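Long-range contact in vascular endothelial growth factor homolog (Orf virus, PDB 2GNN), which acts as a virus-encoded growth factor that binds vascular endothelial growth factor receptors and induces endothelial proliferation: residues 49-54 with 92-97. Numbering follows the deposited sequence.
Sequences TLMRCG and FVEHKK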
loop_
_atom_site.group_PDB
_atom_site.type_symbol
_atom_site.label_atom_id
_atom_site.label_comp_id
_atom_site.label_asym_id
_atom_site.label_seq_id
_atom_site.Cartn_x
_atom_site.Cartn_y
_atom_site.Cartn_z
ATOM N N THR B 49 0.030 7.462 3.813
ATOM C CA THR B 49 -0.486 6.778 2.640
ATOM C C THR B 49 -0.391 7.694 1.402
ATOM O O THR B 49 -0.972 8.793 1.372
ATOM C CB THR B 49 -1.940 6.332 2.864
ATOM O OG1 THR B 49 -2.012 5.597 4.077
ATOM C CG2 THR B 49 -2.417 5.443 1.747
ATOM N N LEU B 50 0.336 7.219 0.390
ATOM C CA LEU B 50 0.500 7.946 -0.867
ATOM C C LEU B 50 -0.017 7.125 -2.031
ATOM O O LEU B 50 0.122 5.894 -2.041
ATOM C CB LEU B 50 1.977 8.264 -1.097
ATOM C CG LEU B 50 2.677 9.159 -0.081
ATOM C CD1 LEU B 50 4.133 9.308 -0.440
ATOM C CD2 LEU B 50 1.997 10.507 -0.061
ATOM N N MET B 51 -0.624 7.800 -3.007
ATOM C CA MET B 51 -1.023 7.141 -4.243
ATOM C C MET B 51 0.218 6.932 -5.099
ATOM O O MET B 51 0.919 7.879 -5.440
ATOM C CB MET B 51 -2.068 7.959 -4.985
ATOM C CG MET B 51 -3.377 8.107 -4.240
ATOM S SD MET B 51 -4.095 6.519 -3.770
ATOM C CE MET B 51 -4.777 5.936 -5.322
ATOM N N ARG B 52 0.515 5.678 -5.405
ATOM C CA ARG B 52 1.698 5.341 -6.183
ATOM C C ARG B 52 1.349 4.256 -7.164
ATOM O O ARG B 52 0.486 3.421 -6.888
ATOM C CB ARG B 52 2.789 4.817 -5.271
ATOM C CG ARG B 52 3.545 5.884 -4.560
ATOM C CD ARG B 52 4.866 6.157 -5.244
ATOM N NE ARG B 52 5.631 7.170 -4.532
ATOM C CZ ARG B 52 5.155 8.373 -4.238
ATOM N NH1 ARG B 52 3.907 8.678 -4.579
ATOM N NH2 ARG B 52 5.907 9.258 -3.582
ATOM N N CYS B 53 2.028 4.252 -8.300
ATOM C CA CYS B 53 1.757 3.272 -9.341
ATOM C C CYS B 53 2.082 1.872 -8.853
ATOM O O CYS B 53 3.162 1.624 -8.298
ATOM C CB CYS B 53 2.523 3.611 -10.616
ATOM S SG CYS B 53 1.888 5.105 -11.415
ATOM N N GLY B 54 1.120 0.976 -9.044
ATOM C CA GLY B 54 1.217 -0.397 -8.559
ATOM C C GLY B 54 0.317 -1.316 -9.362
ATOM O O GLY B 54 -0.607 -0.860 -10.042
ATOM N N PHE B 92 4.473 16.044 -1.060
ATOM C CA PHE B 92 4.666 14.638 -1.427
ATOM C C PHE B 92 4.255 14.419 -2.873
ATOM O O PHE B 92 3.338 15.064 -3.378
ATOM C CB PHE B 92 3.838 13.709 -0.517
ATOM C CG PHE B 92 4.159 13.851 0.945
ATOM C CD1 PHE B 92 3.583 14.871 1.703
ATOM C CD2 PHE B 92 5.051 12.992 1.552
ATOM C CE1 PHE B 92 3.906 15.026 3.044
ATOM C CE2 PHE B 92 5.375 13.141 2.898
ATOM C CZ PHE B 92 4.786 14.159 3.642
ATOM N N VAL B 93 4.940 13.503 -3.538
ATOM C CA VAL B 93 4.607 13.168 -4.909
ATOM C C VAL B 93 3.575 12.034 -4.912
ATOM O O VAL B 93 3.811 10.995 -4.304
ATOM C CB VAL B 93 5.880 12.774 -5.703
ATOM C CG1 VAL B 93 5.535 12.415 -7.137
ATOM C CG2 VAL B 93 6.899 13.923 -5.677
ATOM N N GLU B 94 2.436 12.253 -5.571
ATOM C CA GLU B 94 1.432 11.201 -5.799
ATOM C C GLU B 94 1.379 10.895 -7.287
ATOM O O GLU B 94 1.553 11.791 -8.104
ATOM C CB GLU B 94 0.030 11.664 -5.395
ATOM C CG GLU B 94 -0.083 12.335 -4.051
ATOM C CD GLU B 94 -0.544 11.406 -2.950
ATOM O OE1 GLU B 94 -1.150 10.356 -3.230
ATOM O OE2 GLU B 94 -0.313 11.744 -1.782
ATOM N N HIS B 95 1.099 9.649 -7.644
ATOM C CA HIS B 95 0.921 9.295 -9.035
ATOM C C HIS B 95 -0.555 9.356 -9.412
ATOM O O HIS B 95 -1.409 8.814 -8.700
ATOM C CB HIS B 95 1.496 7.910 -9.314
ATOM C CG HIS B 95 2.956 7.796 -9.012
ATOM N ND1 HIS B 95 3.578 6.587 -8.778
ATOM C CD2 HIS B 95 3.915 8.742 -8.886
ATOM C CE1 HIS B 95 4.858 6.794 -8.528
ATOM N NE2 HIS B 95 5.090 8.093 -8.597
ATOM N N LYS B 96 -0.847 10.024 -10.530
ATOM C CA LYS B 96 -2.219 10.173 -11.028
ATOM C C LYS B 96 -2.536 9.308 -12.245
ATOM O O LYS B 96 -3.705 9.058 -12.546
ATOM C CB LYS B 96 -2.524 11.637 -11.352
ATOM C CG LYS B 96 -3.159 12.412 -10.209
ATOM C CD LYS B 96 -3.901 13.632 -10.749
ATOM C CE LYS B 96 -4.564 14.430 -9.633
ATOM N NZ LYS B 96 -5.179 15.685 -10.157
ATOM N N LYS B 97 -1.503 8.876 -12.956
ATOM C CA LYS B 97 -1.668 7.976 -14.099
ATOM C C LYS B 97 -0.442 7.099 -14.231
ATOM O O LYS B 97 0.659 7.503 -13.846
ATOM C CB LYS B 97 -1.899 8.750 -15.393
ATOM C CG LYS B 97 -3.313 8.652 -15.930
ATOM C CD LYS B 97 -3.343 8.890 -17.432
ATOM C CE LYS B 97 -4.477 8.100 -18.079
ATOM N NZ LYS B 97 -4.738 8.533 -19.482
HETATM O O HOH W 1 7.018 11.954 -2.060
#
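H95 leaves its backbone toward strand 49-54, and its imidazole takes the C53 N-H edge-on: N lies 2.8 Å from ND1, close to the ring plane, with 161° at the hydrogen. NE2 bonds a glycerol, probably from the crystallisation liquor. H95's own backbone N-H donates to M51 O (N to O 2.8 Å) from above the carbonyl plane. R52 starts away from strand 92-97, then bends at chi2, which brings CD to within 3.3 Å of H95 CE1; the guanidinium, its plane 27° from the imidazole, sets its edge against V93 O. The 2.3 Å from NH1 to that oxygen is too short to trust in detail, and NH2 adds a weak bond. E94, bent at chi2, reaches back to M51 N with OE1 (2.6 Å, met from above the carboxylate plane), while L50 CD2 touches F92 CB and E94 OE2 in roughly perpendicular directions. C53 SG, disulfide-bonded to C98 in the cystine knot of the PDGF/VEGF fold, lies obliquely beside the imidazole. Strands 49-54 and 92-97 cross at 44° and belong to different antiparallel pairs; four of the five hydrogen bonds between them use a side chain. With ND1 accepting, the imidazole is probably neutral, its proton on NE2.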